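Local structure of glycogen synthase (Cyanobacterium sp. CLg1, 6GNF) at residues L177-K182 with A221-D226; Y95-D100 with K306-N311. The protein belongs to the bacterial glycogen and starch synthase family, glycosyltransferases of the GT-B fold, with two Rossmann-like domains facing each other across a cleft. All blocks are in the same frame, centred on the assembly; numbering follows the deposited sequence.

Contact 1. Residues L177-K182 with A221-D226; sequences LPLYLK and AKYLSD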
loop_
_atom_site.group_PDB
_atom_site.type_symbol
_atom_site.label_atom_id
_atom_site.label_comp_id
_atom_site.label_asym_id
_atom_site.label_seq_id
_atom_site.Cartn_x
_atom_site.Cartn_y
_atom_site.Cartn_z
ATOM N N LEU A 177 2.095 -16.654 -9.120
ATOM C CA LEU A 177 0.825 -17.277 -9.510
ATOM C C LEU A 177 0.683 -17.520 -11.028
ATOM O O LEU A 177 0.164 -18.556 -11.445
ATOM C CB LEU A 177 -0.358 -16.463 -8.976
ATOM C CG LEU A 177 -1.754 -17.020 -9.274
ATOM C CD1 LEU A 177 -2.710 -16.721 -8.126
ATOM C CD2 LEU A 177 -2.303 -16.467 -10.585
ATOM N N PRO A 178 1.117 -16.560 -11.861
ATOM C CA PRO A 178 1.055 -16.796 -13.306
ATOM C C PRO A 178 1.911 -17.971 -13.774
ATOM O O PRO A 178 1.531 -18.663 -14.719
ATOM C CB PRO A 178 1.571 -15.488 -13.902
ATOM C CG PRO A 178 1.299 -14.463 -12.861
ATOM C CD PRO A 178 1.507 -15.172 -11.555
ATOM N N LEU A 179 3.026 -18.220 -13.097
ATOM C CA LEU A 179 3.882 -19.346 -13.446
ATOM C C LEU A 179 3.205 -20.653 -13.060
ATOM O O LEU A 179 3.194 -21.605 -13.846
ATOM C CB LEU A 179 5.259 -19.243 -12.781
ATOM C CG LEU A 179 6.217 -18.215 -13.392
ATOM C CD1 LEU A 179 5.769 -16.791 -13.121
ATOM C CD2 LEU A 179 7.628 -18.415 -12.868
ATOM N N TYR A 180 2.653 -20.715 -11.851
ATOM C CA TYR A 180 1.944 -21.909 -11.402
ATOM C C TYR A 180 0.693 -22.173 -12.242
ATOM O O TYR A 180 0.390 -23.326 -12.550
ATOM C CB TYR A 180 1.561 -21.809 -9.929
ATOM C CG TYR A 180 2.737 -21.864 -8.986
ATOM C CD1 TYR A 180 3.600 -22.950 -8.986
ATOM C CD2 TYR A 180 2.981 -20.840 -8.082
ATOM C CE1 TYR A 180 4.683 -23.010 -8.118
ATOM C CE2 TYR A 180 4.060 -20.889 -7.210
ATOM C CZ TYR A 180 4.910 -21.971 -7.232
ATOM O OH TYR A 180 5.982 -22.021 -6.367
ATOM N N LEU A 181 -0.010 -21.109 -12.624
ATOM C CA LEU A 181 -1.171 -21.228 -13.508
ATOM C C LEU A 181 -0.802 -21.972 -14.786
ATOM O O LEU A 181 -1.517 -22.873 -15.227
ATOM C CB LEU A 181 -1.717 -19.845 -13.877
ATOM C CG LEU A 181 -2.864 -19.816 -14.883
ATOM C CD1 LEU A 181 -4.059 -20.601 -14.362
ATOM C CD2 LEU A 181 -3.269 -18.394 -15.208
ATOM N N LYS A 182 0.293 -21.557 -15.407
ATOM C CA LYS A 182 0.770 -22.210 -16.626
ATOM C C LYS A 182 1.229 -23.632 -16.388
ATOM O O LYS A 182 0.880 -24.537 -17.146
ATOM C CB LYS A 182 1.923 -21.431 -17.235
ATOM C CG LYS A 182 1.455 -20.142 -17.846
ATOM C CD LYS A 182 2.601 -19.326 -18.387
ATOM C CE LYS A 182 2.048 -18.056 -18.993
ATOM N NZ LYS A 182 3.150 -17.218 -19.494
ATOM N N ALA A 221 12.918 -25.892 -14.867
ATOM C CA ALA A 221 13.963 -24.972 -15.256
ATOM C C ALA A 221 13.549 -24.043 -16.387
ATOM O O ALA A 221 14.248 -23.065 -16.635
ATOM C CB ALA A 221 15.220 -25.738 -15.645
ATOM N N LYS A 222 12.441 -24.328 -17.072
ATOM C CA LYS A 222 11.995 -23.437 -18.144
ATOM C C LYS A 222 11.623 -22.050 -17.625
ATOM O O LYS A 222 11.579 -21.112 -18.393
ATOM C CB LYS A 222 10.838 -24.038 -18.946
ATOM C CG LYS A 222 9.548 -24.193 -18.177
ATOM C CD LYS A 222 8.541 -25.018 -18.955
ATOM C CE LYS A 222 7.821 -24.191 -20.005
ATOM N NZ LYS A 222 6.821 -25.040 -20.715
ATOM N N TYR A 223 11.349 -21.911 -16.329
ATOM C CA TYR A 223 11.064 -20.591 -15.747
ATOM C C TYR A 223 12.290 -19.907 -15.129
ATOM O O TYR A 223 12.182 -18.810 -14.576
ATOM C CB TYR A 223 9.948 -20.701 -14.721
ATOM C CG TYR A 223 8.675 -21.243 -15.316
ATOM C CD1 TYR A 223 7.819 -20.430 -16.056
ATOM C CD2 TYR A 223 8.339 -22.573 -15.165
ATOM C CE1 TYR A 223 6.654 -20.938 -16.616
ATOM C CE2 TYR A 223 7.184 -23.084 -15.717
ATOM C CZ TYR A 223 6.346 -22.266 -16.439
ATOM O OH TYR A 223 5.204 -22.823 -16.962
ATOM N N LEU A 224 13.451 -20.544 -15.235
ATOM C CA LEU A 224 14.655 -20.073 -14.571
ATOM C C LEU A 224 15.126 -18.740 -15.140
ATOM O O LEU A 224 15.519 -17.839 -14.398
ATOM C CB LEU A 224 15.772 -21.097 -14.720
ATOM C CG LEU A 224 16.436 -21.596 -13.449
ATOM C CD1 LEU A 224 17.581 -22.524 -13.842
ATOM C CD2 LEU A 224 16.934 -20.442 -12.597
ATOM N N SER A 225 15.091 -18.630 -16.460
ATOM C CA SER A 225 15.474 -17.403 -17.127
ATOM C C SER A 225 14.588 -16.212 -16.747
ATOM O O SER A 225 15.093 -15.110 -16.540
ATOM C CB SER A 225 15.464 -17.607 -18.640
ATOM O OG SER A 225 15.670 -16.380 -19.301
ATOM N N ASP A 226 13.279 -16.432 -16.663
ATOM C CA ASP A 226 12.340 -15.383 -16.259
ATOM C C ASP A 226 12.612 -14.914 -14.822
ATOM O O ASP A 226 12.522 -13.731 -14.522
ATOM C CB ASP A 226 10.896 -15.874 -16.353
ATOM C CG ASP A 226 10.407 -16.043 -17.778
ATOM O OD1 ASP A 226 10.977 -15.451 -18.713
ATOM O OD2 ASP A 226 9.415 -16.787 -17.952
#
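Leu179 and Tyr223 bring the two backbones nearest, with their CA atoms 7.6 Å apart, where helix 177-186 faces the 3-10 turn 221-223 that leads into the short helix 224-227. Helix 177-186 is the connection of a beta-alpha-beta crossover in the first Rossmann-like domain, joining the parallel neighbours 166-170 and 195-200 of its central sheet. The contact joins this helix to the loop region beyond strand 208-209 mainly through side chains, without a hydrogen bond between the two segments. Leu179 and Tyr223 run past each other in opposite directions. The branch CD2 of Leu179 lies 3.7 Å from CB of Tyr223, and CG of Leu179 comes within 3.8 Å of CD1 of Tyr223. CD2 meets the ring obliquely, while Leu179 CB stands 4.3 Å above one face, displaced toward the rim. CG of the preceding residue, Lys222, lies 3.5 Å above the opposite face, also toward the rim, so aliphatic carbons flank the ring on both faces, off its centre. With CG of Tyr223 opposite its carbonyl carbon (chi1 -59°), the ring extends toward helix 177-186 and its hydroxyl reaches beyond Leu179. There Tyr223 OH touches CB of Lys182 at 3.6 Å and hydrogen-bonds to OE1 of Glu183, the next residue of the helix, giving this largely apolar contact a polar end. Helix 257-264 completes the junction: the side chain of its Asn264 touches both Leu179 and Tyr223. Lys182, extended beyond CG, and Asp226 do not pair directly, since NZ of Lys182 is 6.5 Å from OD2 of Asp226. The amide of Asn264 links them instead, its OD1 accepting from Lys182 NZ and its ND2 donating to Asp226 OD2.

Contact 2. Residues Y95-D100 with K306-N311; sequences YKKGVD and KIETWN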
loop_
_atom_site.group_PDB
_atom_site.type_symbol
_atom_site.label_atom_id
_atom_site.label_comp_id
_atom_site.label_asym_id
_atom_site.label_seq_id
_atom_site.Cartn_x
_atom_site.Cartn_y
_atom_site.Cartn_z
ATOM N N TYR A 95 -18.265 -13.608 3.927
ATOM C CA TYR A 95 -19.005 -12.940 2.867
ATOM C C TYR A 95 -19.498 -11.605 3.362
ATOM O O TYR A 95 -20.113 -11.513 4.412
ATOM C CB TYR A 95 -20.128 -13.849 2.345
ATOM C CG TYR A 95 -20.897 -13.259 1.187
ATOM C CD1 TYR A 95 -21.917 -12.352 1.406
ATOM C CD2 TYR A 95 -20.571 -13.570 -0.130
ATOM C CE1 TYR A 95 -22.610 -11.787 0.348
ATOM C CE2 TYR A 95 -21.273 -13.025 -1.188
ATOM C CZ TYR A 95 -22.312 -12.163 -0.937
ATOM O OH TYR A 95 -23.001 -11.552 -1.960
ATOM N N LYS A 96 -19.110 -10.534 2.678
ATOM C CA LYS A 96 -19.420 -9.192 3.150
ATOM C C LYS A 96 -19.548 -8.184 2.009
ATOM O O LYS A 96 -18.625 -8.041 1.200
ATOM C CB LYS A 96 -18.332 -8.736 4.119
ATOM C CG LYS A 96 -18.827 -7.802 5.209
ATOM C CD LYS A 96 -17.689 -7.376 6.125
ATOM C CE LYS A 96 -16.827 -6.294 5.489
ATOM N NZ LYS A 96 -15.374 -6.593 5.604
ATOM N N LYS A 97 -20.645 -7.424 2.025
ATOM C CA LYS A 97 -20.917 -6.405 1.019
ATOM C C LYS A 97 -20.703 -6.922 -0.399
ATOM O O LYS A 97 -19.967 -6.298 -1.179
ATOM C CB LYS A 97 -20.027 -5.190 1.256
ATOM C CG LYS A 97 -20.360 -4.406 2.509
ATOM C CD LYS A 97 -19.260 -3.400 2.775
ATOM C CE LYS A 97 -19.763 -2.182 3.530
ATOM N NZ LYS A 97 -20.306 -2.531 4.868
ATOM N N GLY A 98 -21.281 -8.086 -0.685
ATOM C CA GLY A 98 -21.241 -8.664 -2.009
ATOM C C GLY A 98 -19.916 -9.257 -2.433
ATOM O O GLY A 98 -19.763 -9.592 -3.601
ATOM N N VAL A 99 -18.941 -9.344 -1.522
ATOM C CA VAL A 99 -17.625 -9.909 -1.838
ATOM C C VAL A 99 -17.315 -11.127 -0.962
ATOM O O VAL A 99 -17.497 -11.072 0.265
ATOM C CB VAL A 99 -16.492 -8.878 -1.626
ATOM C CG1 VAL A 99 -15.151 -9.458 -2.047
ATOM C CG2 VAL A 99 -16.769 -7.596 -2.405
ATOM N N ASP A 100 -16.817 -12.191 -1.599
ATOM C CA ASP A 100 -16.342 -13.386 -0.904
ATOM C C ASP A 100 -14.887 -13.213 -0.504
ATOM O O ASP A 100 -14.038 -12.905 -1.331
ATOM C CB ASP A 100 -16.446 -14.614 -1.804
ATOM C CG ASP A 100 -17.878 -14.971 -2.124
ATOM O OD1 ASP A 100 -18.502 -15.681 -1.293
ATOM O OD2 ASP A 100 -18.440 -14.524 -3.142
ATOM N N LYS A 306 -12.606 4.206 -0.189
ATOM C CA LYS A 306 -13.939 4.097 0.382
ATOM C C LYS A 306 -14.252 5.325 1.195
ATOM O O LYS A 306 -13.380 5.885 1.843
ATOM C CB LYS A 306 -14.063 2.881 1.299
ATOM C CG LYS A 306 -14.384 1.601 0.578
ATOM C CD LYS A 306 -14.353 0.415 1.528
ATOM C CE LYS A 306 -15.506 0.457 2.498
ATOM N NZ LYS A 306 -15.741 -0.861 3.119
ATOM N N ILE A 307 -15.538 5.654 1.238
ATOM C CA ILE A 307 -16.002 6.855 1.897
ATOM C C ILE A 307 -16.498 6.539 3.310
ATOM O O ILE A 307 -16.364 7.380 4.195
ATOM C CB ILE A 307 -17.085 7.541 1.022
ATOM C CG1 ILE A 307 -16.476 7.979 -0.326
ATOM C CG2 ILE A 307 -17.758 8.669 1.778
ATOM C CD1 ILE A 307 -17.512 8.317 -1.380
ATOM N N GLU A 308 -17.017 5.337 3.533
ATOM C CA GLU A 308 -17.655 4.949 4.798
ATOM C C GLU A 308 -16.944 5.377 6.093
ATOM O O GLU A 308 -17.546 6.062 6.919
ATOM C CB GLU A 308 -17.895 3.445 4.835
ATOM C CG GLU A 308 -19.055 2.978 3.960
ATOM C CD GLU A 308 -18.950 1.516 3.575
ATOM O OE1 GLU A 308 -18.981 1.224 2.357
ATOM O OE2 GLU A 308 -18.834 0.668 4.485
ATOM N N THR A 309 -15.719 4.921 6.310
ATOM C CA THR A 309 -14.992 5.257 7.537
ATOM C C THR A 309 -14.446 6.689 7.513
ATOM O O THR A 309 -14.422 7.357 8.549
ATOM C CB THR A 309 -13.807 4.288 7.775
ATOM O OG1 THR A 309 -14.279 2.937 7.752
ATOM C CG2 THR A 309 -13.122 4.566 9.120
ATOM N N TRP A 310 -14.007 7.141 6.335
ATOM C CA TRP A 310 -13.324 8.422 6.187
ATOM C C TRP A 310 -14.171 9.468 5.458
ATOM O O TRP A 310 -14.112 9.584 4.229
ATOM C CB TRP A 310 -11.995 8.227 5.449
ATOM C CG TRP A 310 -11.004 7.441 6.233
ATOM C CD1 TRP A 310 -10.813 6.092 6.184
ATOM C CD2 TRP A 310 -10.075 7.945 7.197
ATOM N NE1 TRP A 310 -9.818 5.727 7.055
ATOM C CE2 TRP A 310 -9.349 6.845 7.691
ATOM C CE3 TRP A 310 -9.790 9.219 7.696
ATOM C CZ2 TRP A 310 -8.349 6.977 8.651
ATOM C CZ3 TRP A 310 -8.793 9.354 8.657
ATOM C CH2 TRP A 310 -8.086 8.238 9.123
ATOM N N ASN A 311 -15.009 10.165 6.217
ATOM C CA ASN A 311 -15.660 11.376 5.734
ATOM C C ASN A 311 -16.131 12.201 6.915
ATOM O O ASN A 311 -16.647 11.649 7.893
ATOM C CB ASN A 311 -16.825 11.091 4.778
ATOM C CG ASN A 311 -18.035 10.497 5.474
ATOM O OD1 ASN A 311 -19.009 11.194 5.755
ATOM N ND2 ASN A 311 -17.989 9.220 5.735
#
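A surface salt bridge joins Lys97, at the tip of the hairpin formed by strands 85-96 and 99-105, to Glu308, in the loop that follows strand 298-300 on the way to the second domain. The hairpin closes in a type I' beta turn from Lys96 to Val99, whose backbones are bonded in both directions. Lys97 and Gly98 occupy the two central positions with positive phi, and the side chain of Lys97 extends from the turn toward the loop. The two side chains reach out from opposite sides and touch only near their ends. OE2 of Glu308 takes the contact, 3.5 Å from NZ of Lys97 but only 3.1 Å from its CE. The bend at the last torsion (chi4 62°) turns the ammonium aside, leaving CE as the atom nearer the carboxylate. The same OE2 has a second, long salt bridge to Lys306 NZ at 3.7 Å. The stronger partners of Lys306 lie on helix 39-54, where its NZ makes salt bridges to Glu45 and Glu49; its side chain is about 11 Å from the bound adenosine-5'-diphosphate. Farther along the loop, Asn311 ND2 donates to Ile307 O from above the carbonyl plane, and Trp310 stacks on Tyr442 and His418. One carboxylate oxygen thus lies near two ammonium groups, Lys97 NZ and Lys306 NZ being 5.2 Å apart. Its negative charge is probably shared between them, with Glu45 and Glu49 also balancing Lys306, while the 3.5 Å separation, the long second bridge and the exposure of Lys97 and Glu308 suggest a modest electrostatic link.

From the N terminus, the chain first passes helix 39-54, which supplies acidic partners to contact 2, and then reaches the hairpin tip at 95-100, where the outer loop opens. It goes on to helix 177-186, and after 38 intervening residues segment 221-226 returns to that helix, closing contact 1. A further run through helix 257-264 and strand 298-300 brings 306-311 back to the hairpin, closing contact 2 over 205 residues. The smaller loop therefore lies wholly within the larger one, without crossing. Contact 1 ties elements inside the first domain; contact 2 ties its sheet's hairpin to the interdomain loop. Their centres are 35 Å apart and they do not touch.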